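Local coordinates for peroxisomal fatty acid beta-oxidation multifunctional protein MFP2 (PDB 2WTB), which hydrates long-chain enoyl-CoA and oxidises 3-hydroxyacyl-CoA with NAD+ in peroxisomal fatty acid beta-oxidation during seed germination of Arabidopsis, at residues Val308-Lys313 with Ala470-Asp475; Asp391-Ile396 with Pro418-Leu423. All coordinates share one frame; numbering follows the deposited sequence.

Contact 1 of 2, residues Val308-Lys313 with Ala470-Asp475; sequences VPRKIK and AQVIVD
The guanidinium of R310 lies side-on to the carboxylate of D475, the two planes turned 36° apart. NE donates to OD2 of D475 at 2.7 Å, on the syn lone pair, and NH2 of R310 reaches the same oxygen at 2.8 Å, nearly along its C-O axis. The bend of the arginine at chi3 (-75°) turns the group onto the acid. D475 OD1 is met from above the carboxylate plane by two donors: the backbone N of R310, 2.7 Å away in an almost straight bond, and Q471 NE2. The segment 308-313 leads into strand 315-318, the first strand of the Rossmann-type NAD-binding domain, and is thereby tied to the first turns of helix 470-482. An alanine in place of D475 would remove the salt bridge and the acceptor for R310 N, and would probably loosen the loop from the helix. Bent at chi2, Q471 turns its amide 84° from the guanidinium plane, and its NE2 also donates to V308 O at 3.0 Å. P309 crosses V474 obliquely, CG of P309 lying 4.0 Å from V474 CG1.

Contact 2 of 2, residues Asp391-Ile396 with Pro418-Leu423; sequences DVDMVI and PQHCIL
M394 and I422 pair between neighbouring parallel strands, 394-397 and 422-425, of the Rossmann-type sheet, the two ends of a beta-alpha-beta crossover whose helix, 403-416, runs between them in the chain. Two backbone bonds bracket M394: I422 N donates to D393 O at 3.2 Å, from above the carbonyl plane, and V395 N donates to I422 O at 2.8 Å, nearly along the C=O axis. CA of C421 adds a C-H...O contact to the same D393 carbonyl. On one face of the sheet M394, with CG anti to its backbone N, crosses I422 obliquely, its CG 3.9 Å from I422 CB. V395 points to the other face, where its CG2 lies 3.8 Å from C421 SG. CG of P418 lies 3.5 Å from V392 O.

Ahead of the paired strands, H420 stands in a type I turn from P418 to C421, which C421 N closes by donating to P418 O. Its first torsion takes the crowded position between backbone N and carbonyl carbon (chi1 68°), and the ring presents NE2 to D393. The N-H meets D393 OD1 in a straight bond of 3.1 Å, within the ring plane but from above the carboxylate, the two planes being 58° apart. The other oxygen, OD2, accepts from the backbone N of K313, so each carboxylate oxygen has a donor; this would probably favour the ionised form of the acid.

Farther out, strand 315-318 flanks 394-397 on the side away from 422-425, with A316 and I318 against V395. Helix 470-482 covers the M394 and I422 face through V472, D475 and L476, while L413 and F410 of helix 403-416 pack on V395 and L423. At the end of the turn, C421 O accepts a hydrogen bond from NH1 of R444.

Overall arrangement
Contacts 1 and 2 have centres about 11 Å apart in the NAD-binding domain, and contact 2 is nested along the chain within the loop closed by contact 1. They touch directly: the 2.8 Å hydrogen bond from K313 N to D393 OD2 bridges them, joining the loop 308-313 to D393, just ahead of strand 394-397. Helix 470-482 meets the second strand where D475 CB packs 3.8 Å from I422 CD1, so D475 binds the loop through its carboxylate while its CB touches the isoleucine. R310 NH1 makes a weak bond to H420 O. Both contacts lie away from the hydratase residues E119 and E139, predicted to be catalytic.

Contact 1 of 2, residues Val308-Lys313 with Ala470-Asp475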
loop_
_atom_site.group_PDB
_atom_site.type_symbol
_atom_site.label_atom_id
_atom_site.label_comp_id
_atom_site.label_asym_id
_atom_site.label_seq_id
_atom_site.Cartn_x
_atom_site.Cartn_y
_atom_site.Cartn_z
ATOM N N VAL A 308 22.184 -13.077 2.126
ATOM C CA VAL A 308 22.033 -11.769 2.735
ATOM C C VAL A 308 22.303 -10.707 1.679
ATOM O O VAL A 308 23.207 -10.857 0.860
ATOM C CB VAL A 308 23.006 -11.591 3.924
ATOM C CG1 VAL A 308 23.125 -10.128 4.316
ATOM C CG2 VAL A 308 22.562 -12.439 5.110
ATOM N N PRO A 309 21.506 -9.630 1.685
ATOM C CA PRO A 309 21.666 -8.582 0.675
ATOM C C PRO A 309 23.055 -7.956 0.730
ATOM O O PRO A 309 23.560 -7.678 1.817
ATOM C CB PRO A 309 20.613 -7.545 1.079
ATOM C CG PRO A 309 19.625 -8.296 1.904
ATOM C CD PRO A 309 20.413 -9.336 2.626
ATOM N N ARG A 310 23.661 -7.746 -0.433
ATOM C CA ARG A 310 24.918 -7.016 -0.519
ATOM C C ARG A 310 24.662 -5.518 -0.405
ATOM O O ARG A 310 23.565 -5.040 -0.698
ATOM C CB ARG A 310 25.631 -7.321 -1.840
ATOM C CG ARG A 310 26.279 -8.693 -1.899
ATOM C CD ARG A 310 26.985 -8.918 -3.229
ATOM N NE ARG A 310 26.047 -9.185 -4.316
ATOM C CZ ARG A 310 26.403 -9.365 -5.584
ATOM N NH1 ARG A 310 27.681 -9.303 -5.935
ATOM N NH2 ARG A 310 25.480 -9.605 -6.505
ATOM N N LYS A 311 25.675 -4.776 0.025
ATOM C CA LYS A 311 25.555 -3.329 0.106
ATOM C C LYS A 311 25.888 -2.697 -1.242
ATOM O O LYS A 311 27.020 -2.780 -1.719
ATOM C CB LYS A 311 26.464 -2.769 1.202
ATOM C CG LYS A 311 26.269 -1.284 1.469
ATOM C CD LYS A 311 24.852 -0.989 1.935
ATOM C CE LYS A 311 24.625 0.504 2.122
ATOM N NZ LYS A 311 24.762 1.260 0.846
ATOM N N ILE A 312 24.887 -2.079 -1.858
ATOM C CA ILE A 312 25.076 -1.370 -3.117
ATOM C C ILE A 312 25.427 0.092 -2.845
ATOM O O ILE A 312 24.611 0.851 -2.321
ATOM C CB ILE A 312 23.820 -1.464 -4.008
ATOM C CG1 ILE A 312 23.619 -2.906 -4.478
ATOM C CG2 ILE A 312 23.924 -0.520 -5.201
ATOM C CD1 ILE A 312 22.423 -3.089 -5.376
ATOM N N LYS A 313 26.648 0.480 -3.201
ATOM C CA LYS A 313 27.161 1.798 -2.845
ATOM C C LYS A 313 27.152 2.786 -4.008
ATOM O O LYS A 313 27.326 3.987 -3.809
ATOM C CB LYS A 313 28.572 1.678 -2.266
ATOM C CG LYS A 313 28.644 0.892 -0.966
ATOM C CD LYS A 313 30.025 1.000 -0.337
ATOM C CE LYS A 313 30.054 0.404 1.065
ATOM N NZ LYS A 313 29.885 -1.076 1.055
ATOM N N ALA A 470 20.110 -16.328 -7.383
ATOM C CA ALA A 470 19.334 -15.983 -6.201
ATOM C C ALA A 470 19.908 -14.767 -5.484
ATOM O O ALA A 470 19.162 -13.908 -5.012
ATOM C CB ALA A 470 19.259 -17.168 -5.254
ATOM N N GLN A 471 21.233 -14.698 -5.407
ATOM C CA GLN A 471 21.897 -13.620 -4.680
ATOM C C GLN A 471 21.624 -12.251 -5.296
ATOM O O GLN A 471 21.547 -11.251 -4.585
ATOM C CB GLN A 471 23.404 -13.871 -4.592
ATOM C CG GLN A 471 24.192 -12.719 -3.984
ATOM C CD GLN A 471 23.916 -12.531 -2.508
ATOM O OE1 GLN A 471 24.018 -13.472 -1.716
ATOM N NE2 GLN A 471 23.573 -11.308 -2.124
ATOM N N VAL A 472 21.482 -12.207 -6.617
ATOM C CA VAL A 472 21.156 -10.958 -7.298
ATOM C C VAL A 472 19.717 -10.541 -6.991
ATOM O O VAL A 472 19.429 -9.360 -6.786
ATOM C CB VAL A 472 21.364 -11.062 -8.823
ATOM C CG1 VAL A 472 20.826 -9.821 -9.525
ATOM C CG2 VAL A 472 22.836 -11.249 -9.142
ATOM N N ILE A 473 18.819 -11.520 -6.953
ATOM C CA ILE A 473 17.422 -11.261 -6.627
ATOM C C ILE A 473 17.289 -10.759 -5.193
ATOM O O ILE A 473 16.592 -9.781 -4.931
ATOM C CB ILE A 473 16.562 -12.520 -6.817
ATOM C CG1 ILE A 473 16.450 -12.864 -8.303
ATOM C CG2 ILE A 473 15.186 -12.318 -6.214
ATOM C CD1 ILE A 473 15.786 -14.192 -8.575
ATOM N N VAL A 474 17.964 -11.433 -4.268
ATOM C CA VAL A 474 17.979 -11.013 -2.874
ATOM C C VAL A 474 18.518 -9.590 -2.748
ATOM O O VAL A 474 18.051 -8.812 -1.915
ATOM C CB VAL A 474 18.821 -11.975 -2.008
ATOM C CG1 VAL A 474 19.276 -11.296 -0.721
ATOM C CG2 VAL A 474 18.037 -13.248 -1.714
ATOM N N ASP A 475 19.494 -9.252 -3.584
ATOM C CA ASP A 475 20.059 -7.909 -3.592
ATOM C C ASP A 475 19.021 -6.882 -4.026
ATOM O O ASP A 475 18.743 -5.921 -3.312
ATOM C CB ASP A 475 21.273 -7.841 -4.520
ATOM C CG ASP A 475 22.492 -8.532 -3.939
ATOM O OD1 ASP A 475 22.549 -8.705 -2.704
ATOM O OD2 ASP A 475 23.396 -8.900 -4.717
#

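Contact 2 of 2, residues Asp391-Ile396 with Pro418-Leu423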
loop_
_atom_site.group_PDB
_atom_site.type_symbol
_atom_site.label_atom_id
_atom_site.label_comp_id
_atom_site.label_asym_id
_atom_site.label_seq_id
_atom_site.Cartn_x
_atom_site.Cartn_y
_atom_site.Cartn_z
ATOM N N ASP A 391 33.410 1.282 -10.906
ATOM C CA ASP A 391 33.147 1.365 -9.477
ATOM C C ASP A 391 31.687 1.062 -9.151
ATOM O O ASP A 391 31.304 1.004 -7.982
ATOM C CB ASP A 391 33.520 2.760 -8.969
ATOM C CG ASP A 391 33.628 2.823 -7.460
ATOM O OD1 ASP A 391 33.869 1.770 -6.834
ATOM O OD2 ASP A 391 33.478 3.930 -6.900
ATOM N N VAL A 392 30.876 0.864 -10.185
ATOM C CA VAL A 392 29.434 0.701 -10.008
ATOM C C VAL A 392 29.053 -0.687 -9.496
ATOM O O VAL A 392 29.581 -1.697 -9.958
ATOM C CB VAL A 392 28.670 0.984 -11.315
ATOM C CG1 VAL A 392 27.175 1.022 -11.052
ATOM C CG2 VAL A 392 29.132 2.296 -11.922
ATOM N N ASP A 393 28.125 -0.721 -8.542
ATOM C CA ASP A 393 27.675 -1.972 -7.938
ATOM C C ASP A 393 26.412 -2.517 -8.601
ATOM O O ASP A 393 26.089 -3.697 -8.459
ATOM C CB ASP A 393 27.437 -1.786 -6.438
ATOM C CG ASP A 393 28.721 -1.529 -5.673
ATOM O OD1 ASP A 393 29.808 -1.807 -6.223
ATOM O OD2 ASP A 393 28.644 -1.054 -4.520
ATOM N N MET A 394 25.701 -1.654 -9.321
ATOM C CA MET A 394 24.495 -2.058 -10.037
ATOM C C MET A 394 24.153 -1.110 -11.180
ATOM O O MET A 394 24.185 0.108 -11.019
ATOM C CB MET A 394 23.298 -2.150 -9.094
ATOM C CG MET A 394 21.988 -2.370 -9.830
ATOM S SD MET A 394 20.545 -2.377 -8.758
ATOM C CE MET A 394 19.256 -2.664 -9.966
ATOM N N VAL A 395 23.808 -1.683 -12.327
ATOM C CA VAL A 395 23.435 -0.899 -13.495
ATOM C C VAL A 395 21.987 -1.164 -13.889
ATOM O O VAL A 395 21.526 -2.307 -13.871
ATOM C CB VAL A 395 24.331 -1.228 -14.700
ATOM C CG1 VAL A 395 23.822 -0.518 -15.948
ATOM C CG2 VAL A 395 25.773 -0.850 -14.411
ATOM N N ILE A 396 21.271 -0.098 -14.236
ATOM C CA ILE A 396 19.915 -0.217 -14.749
ATOM C C ILE A 396 19.814 0.476 -16.101
ATOM O O ILE A 396 19.983 1.690 -16.202
ATOM C CB ILE A 396 18.883 0.404 -13.790
ATOM C CG1 ILE A 396 18.985 -0.235 -12.404
ATOM C CG2 ILE A 396 17.475 0.252 -14.352
ATOM C CD1 ILE A 396 17.979 0.311 -11.405
ATOM N N PRO A 418 32.531 -3.985 -12.986
ATOM C CA PRO A 418 33.115 -4.985 -12.085
ATOM C C PRO A 418 32.400 -6.327 -12.232
ATOM O O PRO A 418 31.245 -6.360 -12.661
ATOM C CB PRO A 418 32.852 -4.400 -10.694
ATOM C CG PRO A 418 32.664 -2.935 -10.922
ATOM C CD PRO A 418 32.002 -2.822 -12.254
ATOM N N GLN A 419 33.078 -7.412 -11.873
ATOM C CA GLN A 419 32.546 -8.757 -12.082
ATOM C C GLN A 419 31.326 -9.064 -11.215
ATOM O O GLN A 419 30.573 -9.995 -11.501
ATOM C CB GLN A 419 33.637 -9.804 -11.834
ATOM C CG GLN A 419 34.970 -9.472 -12.484
ATOM C CD GLN A 419 34.840 -9.161 -13.963
ATOM O OE1 GLN A 419 33.836 -9.491 -14.593
ATOM N NE2 GLN A 419 35.863 -8.524 -14.525
ATOM N N HIS A 420 31.140 -8.279 -10.160
ATOM C CA HIS A 420 30.052 -8.501 -9.216
ATOM C C HIS A 420 28.849 -7.623 -9.536
ATOM O O HIS A 420 27.758 -7.827 -9.004
ATOM C CB HIS A 420 30.529 -8.195 -7.797
ATOM C CG HIS A 420 30.821 -6.746 -7.561
ATOM N ND1 HIS A 420 32.020 -6.161 -7.909
ATOM C CD2 HIS A 420 30.068 -5.763 -7.016
ATOM C CE1 HIS A 420 31.994 -4.881 -7.585
ATOM N NE2 HIS A 420 30.820 -4.613 -7.042
ATOM N N CYS A 421 29.058 -6.640 -10.406
ATOM C CA CYS A 421 28.034 -5.643 -10.709
ATOM C C CYS A 421 26.768 -6.259 -11.297
ATOM O O CYS A 421 26.834 -7.101 -12.194
ATOM C CB CYS A 421 28.594 -4.591 -11.664
ATOM S SG CYS A 421 27.471 -3.236 -12.000
ATOM N N ILE A 422 25.617 -5.831 -10.788
ATOM C CA ILE A 422 24.331 -6.331 -11.268
ATOM C C ILE A 422 23.955 -5.698 -12.606
ATOM O O ILE A 422 24.003 -4.478 -12.760
ATOM C CB ILE A 422 23.211 -6.082 -10.242
ATOM C CG1 ILE A 422 23.462 -6.907 -8.979
ATOM C CG2 ILE A 422 21.856 -6.420 -10.840
ATOM C CD1 ILE A 422 22.504 -6.612 -7.855
ATOM N N LEU A 423 23.592 -6.536 -13.571
ATOM C CA LEU A 423 23.240 -6.067 -14.907
ATOM C C LEU A 423 21.726 -6.051 -15.104
ATOM O O LEU A 423 21.165 -6.908 -15.787
ATOM C CB LEU A 423 23.915 -6.934 -15.974
ATOM C CG LEU A 423 25.367 -6.597 -16.333
ATOM C CD1 LEU A 423 26.133 -6.037 -15.142
ATOM C CD2 LEU A 423 26.082 -7.812 -16.915
#